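Local coordinates for subtilisin-like protein (Prochloron didemni, PDB 3ZXY), which is the protease domain of PatA, probably a serine endopeptidase of the subtilisin family that takes part in processing the precursor peptides of the patellamides, at residues I89-L94 with G113-D118; I108-G113 with I216-A221; A222-E227 with T274-G279. The protein carries 1 engineered substitution. One frame throughout, in Å; residues are numbered along the deposited sequence.

Interaction 1: residues I89-L94 with G113-D118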
# COMPACT_ATOMS: atom_id res chain seq x y z
N ILE A 89 -0.33 8.72 16.35
CA ILE A 89 -0.84 7.41 16.75
C ILE A 89 0.36 6.50 17.02
O ILE A 89 1.48 6.81 16.62
CB ILE A 89 -1.83 6.82 15.72
CG1 ILE A 89 -1.12 6.40 14.43
CG2 ILE A 89 -2.93 7.85 15.44
CD1 ILE A 89 -1.42 4.98 14.02
N THR A 90 0.11 5.42 17.75
CA THR A 90 1.18 4.55 18.25
C THR A 90 1.26 3.26 17.44
O THR A 90 0.39 2.95 16.62
CB THR A 90 0.92 4.16 19.70
OG1 THR A 90 -0.31 3.42 19.79
CG2 THR A 90 0.83 5.40 20.62
N GLN A 91 2.33 2.51 17.68
CA GLN A 91 2.45 1.18 17.07
C GLN A 91 1.33 0.26 17.53
O GLN A 91 0.93 -0.63 16.78
CB GLN A 91 3.82 0.58 17.38
CG GLN A 91 4.95 1.29 16.66
CD GLN A 91 6.29 0.61 16.84
OE1 GLN A 91 6.36 -0.62 17.02
NE2 GLN A 91 7.36 1.39 16.83
N LEU A 92 0.82 0.45 18.73
CA LEU A 92 -0.32 -0.31 19.22
C LEU A 92 -1.58 0.02 18.41
O LEU A 92 -2.36 -0.88 18.08
CB LEU A 92 -0.57 -0.07 20.72
CG LEU A 92 -1.83 -0.71 21.33
CD1 LEU A 92 -1.83 -2.23 21.14
CD2 LEU A 92 -2.00 -0.35 22.80
N ASP A 93 -1.78 1.29 18.09
CA ASP A 93 -2.91 1.71 17.25
C ASP A 93 -2.83 1.07 15.86
O ASP A 93 -3.83 0.66 15.28
CB ASP A 93 -2.97 3.23 17.08
CG ASP A 93 -3.21 3.98 18.38
OD1 ASP A 93 -3.97 3.49 19.27
OD2 ASP A 93 -2.65 5.09 18.52
N LEU A 94 -1.62 1.04 15.31
CA LEU A 94 -1.36 0.35 14.04
C LEU A 94 -1.71 -1.11 14.16
O LEU A 94 -2.38 -1.68 13.28
CB LEU A 94 0.11 0.45 13.61
CG LEU A 94 0.61 1.68 12.87
CD1 LEU A 94 2.11 1.56 12.60
CD2 LEU A 94 -0.17 1.81 11.58
N GLY A 113 2.54 4.54 6.02
CA GLY A 113 3.03 5.21 7.21
C GLY A 113 3.95 4.30 7.97
O GLY A 113 4.17 3.16 7.56
N GLY A 114 4.47 4.78 9.08
CA GLY A 114 5.40 4.01 9.89
C GLY A 114 6.16 4.92 10.82
O GLY A 114 5.82 6.09 10.98
N GLU A 115 7.17 4.35 11.47
CA GLU A 115 7.99 5.05 12.44
C GLU A 115 9.44 4.70 12.17
O GLU A 115 9.77 3.55 11.92
CB GLU A 115 7.61 4.61 13.87
CG GLU A 115 8.43 5.27 14.96
CD GLU A 115 7.79 5.21 16.34
OE1 GLU A 115 6.90 4.36 16.57
OE2 GLU A 115 8.16 6.06 17.19
N LEU A 116 10.31 5.70 12.24
CA LEU A 116 11.74 5.50 12.11
C LEU A 116 12.27 4.72 13.32
O LEU A 116 11.84 4.96 14.45
CB LEU A 116 12.43 6.87 12.03
CG LEU A 116 13.93 6.93 11.81
CD1 LEU A 116 14.30 6.37 10.45
CD2 LEU A 116 14.40 8.38 11.97
N THR A 117 13.22 3.82 13.05
CA THR A 117 13.82 2.93 14.04
C THR A 117 15.33 2.92 13.88
O THR A 117 15.85 3.44 12.90
CB THR A 117 13.35 1.49 13.83
OG1 THR A 117 13.91 0.99 12.60
CG2 THR A 117 11.85 1.40 13.80
N ASP A 118 16.04 2.35 14.86
CA ASP A 118 17.48 2.13 14.73
C ASP A 118 17.81 0.95 13.79
O ASP A 118 18.70 1.06 12.93
CB ASP A 118 18.12 1.86 16.10
CG ASP A 118 18.21 3.10 16.96
OD1 ASP A 118 18.09 4.22 16.42
OD2 ASP A 118 18.42 2.95 18.18
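Gln91 and Glu115 show how a helix start and a short strand can be joined by one hydrogen bond between two extended polar side chains. The amide nitrogen Gln91 NE2 donates to the carboxylate oxygen Glu115 OE1 at 3.0 Å, and the bond is nearly straight (173°). The two ends are not alike in their geometry. The acceptor lies almost in the plane of the Gln91 amide, the natural direction for its N-H, whereas the donor comes down on Glu115 from well above the carboxylate plane, about 50° out of it. The amide and carboxylate planes stand nearly perpendicular, and the side chains cross at about a right angle. The aliphatic part of Gln91 follows close behind, with CG 3.6 Å from Glu115 OE1. Glu115 turns its CG away from its own backbone nitrogen (chi1 179°), and the extended chain then brings the carboxylate over to the helix start.

Both groups have further partners. Gln91 OE1 accepts from the backbone N of Asp123, which helps fix which way round the amide lies, and Glu115 OE1 also takes a salt bridge from Arg88. With the amide cut back to the methyl of an alanine, Glu115 would probably lose one of its partners and the N-H of Asp123 its acceptor.

Behind Gln91, Thr90 and Asp93 close a capping box: Asp93 N reaches Thr90 OG1 at 3.1 Å, and Thr90 N reaches Asp93 OD2 at 2.9 Å. This reciprocal pair sets the first turn of the helix from which Gln91 projects. The N-terminal end of helix 91-103 meets strand 115-117, while strand 152-154 pairs with that strand antiparallel and, with Leu126 of helix 124-135, packs against the Gln91 side chain.

Interaction 2: residues I108-G113 with I216-A221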
# COMPACT_ATOMS: atom_id res chain seq x y z
N ILE A 108 -4.71 -7.89 1.25
CA ILE A 108 -3.63 -6.91 1.21
C ILE A 108 -3.99 -5.82 2.20
O ILE A 108 -5.16 -5.42 2.29
CB ILE A 108 -3.48 -6.29 -0.20
CG1 ILE A 108 -2.99 -7.34 -1.20
CG2 ILE A 108 -2.52 -5.09 -0.19
CD1 ILE A 108 -3.35 -6.98 -2.63
N ILE A 109 -2.99 -5.38 2.96
CA ILE A 109 -3.13 -4.27 3.91
C ILE A 109 -2.11 -3.21 3.50
O ILE A 109 -0.91 -3.44 3.55
CB ILE A 109 -2.89 -4.74 5.36
CG1 ILE A 109 -3.96 -5.77 5.76
CG2 ILE A 109 -2.93 -3.56 6.34
CD1 ILE A 109 -3.75 -6.39 7.14
N ASN A 110 -2.61 -2.07 3.06
CA ASN A 110 -1.76 -0.92 2.68
C ASN A 110 -1.54 -0.05 3.90
O ASN A 110 -2.50 0.45 4.49
CB ASN A 110 -2.46 -0.11 1.58
CG ASN A 110 -1.62 1.04 1.05
OD1 ASN A 110 -0.99 0.91 -0.00
ND2 ASN A 110 -1.57 2.17 1.78
N ILE A 111 -0.28 0.13 4.28
CA ILE A 111 0.06 1.06 5.38
C ILE A 111 1.07 2.08 4.86
O ILE A 111 2.28 1.85 4.83
CB ILE A 111 0.64 0.32 6.59
CG1 ILE A 111 -0.34 -0.76 7.08
CG2 ILE A 111 0.97 1.30 7.71
CD1 ILE A 111 0.12 -1.51 8.31
N SER A 112 0.54 3.22 4.44
CA SER A 112 1.35 4.33 3.94
C SER A 112 1.81 5.16 5.12
O SER A 112 1.47 6.34 5.24
CB SER A 112 0.54 5.19 2.99
OG SER A 112 0.32 4.50 1.76
N GLY A 113 2.54 4.54 6.02
CA GLY A 113 3.03 5.21 7.21
C GLY A 113 3.95 4.30 7.97
O GLY A 113 4.17 3.16 7.56
N ILE A 216 0.37 2.28 -5.06
CA ILE A 216 0.57 1.80 -6.42
C ILE A 216 0.93 0.33 -6.36
O ILE A 216 0.39 -0.51 -7.10
CB ILE A 216 1.64 2.62 -7.17
CG1 ILE A 216 1.13 4.05 -7.38
CG2 ILE A 216 1.93 1.96 -8.53
CD1 ILE A 216 2.11 4.99 -8.01
N VAL A 217 1.86 -0.02 -5.48
CA VAL A 217 2.23 -1.43 -5.29
C VAL A 217 1.06 -2.26 -4.75
O VAL A 217 0.81 -3.37 -5.22
CB VAL A 217 3.49 -1.57 -4.40
CG1 VAL A 217 3.78 -3.03 -4.06
CG2 VAL A 217 4.69 -0.89 -5.07
N SER A 218 0.31 -1.74 -3.78
CA SER A 218 -0.86 -2.46 -3.26
C SER A 218 -1.87 -2.73 -4.38
O SER A 218 -2.42 -3.83 -4.47
CB SER A 218 -1.52 -1.66 -2.16
OG SER A 218 -0.66 -1.62 -1.04
N GLY A 219 -2.09 -1.73 -5.22
CA GLY A 219 -2.99 -1.88 -6.36
C GLY A 219 -2.54 -2.95 -7.34
O GLY A 219 -3.34 -3.81 -7.76
N VAL A 220 -1.25 -2.91 -7.70
CA VAL A 220 -0.70 -3.93 -8.60
C VAL A 220 -0.80 -5.32 -7.96
O VAL A 220 -1.17 -6.30 -8.64
CB VAL A 220 0.73 -3.59 -9.01
CG1 VAL A 220 1.36 -4.77 -9.76
CG2 VAL A 220 0.74 -2.32 -9.87
N ALA A 221 -0.49 -5.43 -6.67
CA ALA A 221 -0.62 -6.70 -5.95
C ALA A 221 -2.05 -7.21 -6.03
O ALA A 221 -2.29 -8.40 -6.21
CB ALA A 221 -0.16 -6.58 -4.49
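Asn110 and Ser218 meet in the middle of the protein, where strand 108-111 and the helix segment 216-221 run nearly antiparallel (172°), their axes approaching to 8.9 Å. Their polar contact is one hydrogen bond: the hydroxyl Ser218 OG donates to Asn110 OD1 at 2.8 Å. It arrives in the carbonyl plane, on a lone pair, with a C=O...O angle of 119°, the textbook approach to an amide oxygen. Asn110 can offer this oxygen because its CG lies anti to the backbone nitrogen (chi1 -176°), which carries the amide off the sheet and up to the helix.

The other half of the same amide is also used. Asn110 ND2 donates to Ser112 OG at 3.0 Å, with the acceptor close to the amide plane, so the group is gripped at both ends and its oxygen and nitrogen are unlikely to be exchanged by a flip. Ser112 OG is in turn bonded to the backbone O of Ala211, the engineered residue that stands where the family has its catalytic serine.

Apolar contact takes over toward the start of the strand. Ile108 lays its CD1 against the small Ala221, 3.7 Å from CB and 3.6 Å from the carbonyl carbon C, while its other branch, CG2, lies 4.0 Å from Ser218 OG.

Strand 108-111 lies inside the parallel sheet, and helix 210-230 is the central helix of the subtilisin fold. A buried amide paired at both ends probably helps to hold this helix, two turns in from its start, against the sheet, while Ser112 OG reaches the helix start at Ala211 O. With its side chain about 5 Å from that of Asp16, a predicted charge-relay residue, Asn110 may act from a second shell through this chain of bonds.

Interaction 3: residues A222-E227 with T274-G279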
# COMPACT_ATOMS: atom_id res chain seq x y z
N ALA A 222 -3.02 -6.31 -5.90
CA ALA A 222 -4.42 -6.68 -5.99
C ALA A 222 -4.77 -7.20 -7.38
O ALA A 222 -5.51 -8.17 -7.51
CB ALA A 222 -5.30 -5.50 -5.60
N LEU A 223 -4.22 -6.59 -8.43
CA LEU A 223 -4.43 -7.07 -9.78
C LEU A 223 -3.79 -8.45 -9.99
O LEU A 223 -4.37 -9.28 -10.69
CB LEU A 223 -3.89 -6.08 -10.81
CG LEU A 223 -4.60 -4.73 -10.84
CD1 LEU A 223 -3.95 -3.85 -11.89
CD2 LEU A 223 -6.10 -4.88 -11.12
N LEU A 224 -2.64 -8.69 -9.39
CA LEU A 224 -2.01 -10.02 -9.49
C LEU A 224 -2.85 -11.09 -8.77
O LEU A 224 -3.05 -12.19 -9.30
CB LEU A 224 -0.57 -9.98 -8.99
CG LEU A 224 0.39 -9.22 -9.90
CD1 LEU A 224 1.66 -8.86 -9.13
CD2 LEU A 224 0.72 -10.05 -11.15
N LEU A 225 -3.36 -10.78 -7.59
CA LEU A 225 -4.31 -11.68 -6.92
C LEU A 225 -5.55 -11.92 -7.76
O LEU A 225 -6.07 -13.02 -7.82
CB LEU A 225 -4.71 -11.14 -5.55
CG LEU A 225 -3.62 -11.09 -4.48
CD1 LEU A 225 -4.14 -10.30 -3.28
CD2 LEU A 225 -3.24 -12.51 -4.08
N SER A 226 -6.05 -10.87 -8.40
CA SER A 226 -7.24 -10.98 -9.23
C SER A 226 -6.97 -11.93 -10.40
O SER A 226 -7.83 -12.73 -10.79
CB SER A 226 -7.66 -9.60 -9.72
OG SER A 226 -8.06 -8.79 -8.61
N GLU A 227 -5.75 -11.85 -10.94
CA GLU A 227 -5.35 -12.77 -12.00
C GLU A 227 -5.29 -14.21 -11.51
O GLU A 227 -5.68 -15.12 -12.22
CB GLU A 227 -4.01 -12.33 -12.58
CG GLU A 227 -3.77 -12.88 -13.98
CD GLU A 227 -4.75 -12.31 -15.00
OE1 GLU A 227 -5.22 -11.15 -14.84
OE2 GLU A 227 -5.05 -13.02 -15.99
N THR A 274 4.04 -11.67 -16.39
CA THR A 274 4.63 -12.74 -17.23
C THR A 274 5.06 -13.93 -16.37
O THR A 274 4.87 -15.09 -16.76
CB THR A 274 5.80 -12.18 -18.04
OG1 THR A 274 5.26 -11.22 -18.97
CG2 THR A 274 6.53 -13.30 -18.84
N LEU A 275 5.66 -13.66 -15.22
CA LEU A 275 6.10 -14.72 -14.32
C LEU A 275 4.92 -15.48 -13.75
O LEU A 275 4.94 -16.70 -13.69
CB LEU A 275 6.96 -14.22 -13.15
CG LEU A 275 8.45 -14.06 -13.38
CD1 LEU A 275 9.09 -13.64 -12.07
CD2 LEU A 275 9.07 -15.34 -13.93
N LEU A 276 3.88 -14.77 -13.35
CA LEU A 276 2.66 -15.42 -12.84
C LEU A 276 2.06 -16.31 -13.92
O LEU A 276 1.72 -17.47 -13.65
CB LEU A 276 1.66 -14.35 -12.38
CG LEU A 276 0.41 -14.81 -11.65
CD1 LEU A 276 -0.19 -13.59 -10.94
CD2 LEU A 276 -0.56 -15.43 -12.61
N LYS A 277 1.96 -15.79 -15.13
CA LYS A 277 1.30 -16.52 -16.21
C LYS A 277 2.08 -17.75 -16.64
O LYS A 277 1.49 -18.75 -17.04
CB LYS A 277 1.04 -15.60 -17.40
CG LYS A 277 -0.05 -14.60 -17.06
CD LYS A 277 -0.04 -13.41 -18.01
CE LYS A 277 -0.67 -13.70 -19.35
NZ LYS A 277 -0.98 -12.38 -19.98
N GLY A 278 3.41 -17.68 -16.58
CA GLY A 278 4.24 -18.79 -17.01
C GLY A 278 4.38 -19.91 -15.98
O GLY A 278 4.65 -21.07 -16.37
N GLY A 279 4.19 -19.57 -14.71
CA GLY A 279 4.36 -20.53 -13.62
C GLY A 279 5.81 -20.79 -13.27
O GLY A 279 6.09 -21.74 -12.52
O HOH W 1 -3.30 -11.97 -18.22
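Leu224 and Leu276 make the tight half of this contact between helices 210-230 and 269-278. With chi1 at -172°, Leu276 points its branch away from its own N and across to helix 210-230, where Leu276 CD1 lies 3.7 Å from Leu224 CD2 and 3.6 Å from the carbonyl oxygen Leu224 O. The two leucine side chains lie alongside, pointing opposite ways, instead of meeting end to end. Leu244 of helix 237-247 and Phe273 also lie against Leu224, so this half belongs to a wider apolar cluster.

Toward solvent the contact becomes looser. The second methyl, Leu276 CD2, touches Glu227 only at CG, at 4.3 Å. Beyond it the charged ends stand apart, with Glu227 OE2 5.7 Å from Lys277 NZ. A water spans the interval, accepting from Lys277 NZ at 2.9 Å and donating weakly to Glu227 OE2 at 3.0 Å. The direct ionic partner of that carboxylate is Arg230, in its own helix.

Cohesion therefore rests mainly on leucine packing, and the opposite charges of Glu227 and Lys277 probably add no more than a screened, water-mediated attraction at the solvent side.

Overall arrangement
The three contacts follow a path through the subtilase domain, from one side of its centre to the other. Interaction 2 lies at the core, about 2 Å from the centre of the chain; the centres of interactions 1 and 3 are about 17 and 16 Å from it and about 32 Å from each other. Interactions 1 and 2 share Gly113, where strand 108-111 runs on toward strand 115-117, and their segments alternate along the chain. Interaction 3 comes later and continues along helix 210-230, with Ile108 CD1 packing on Leu225 CD1 at 3.5 Å. One strand and one helix of the central scaffold, close to the predicted charge relay residues, thus connect two peripheral contacts.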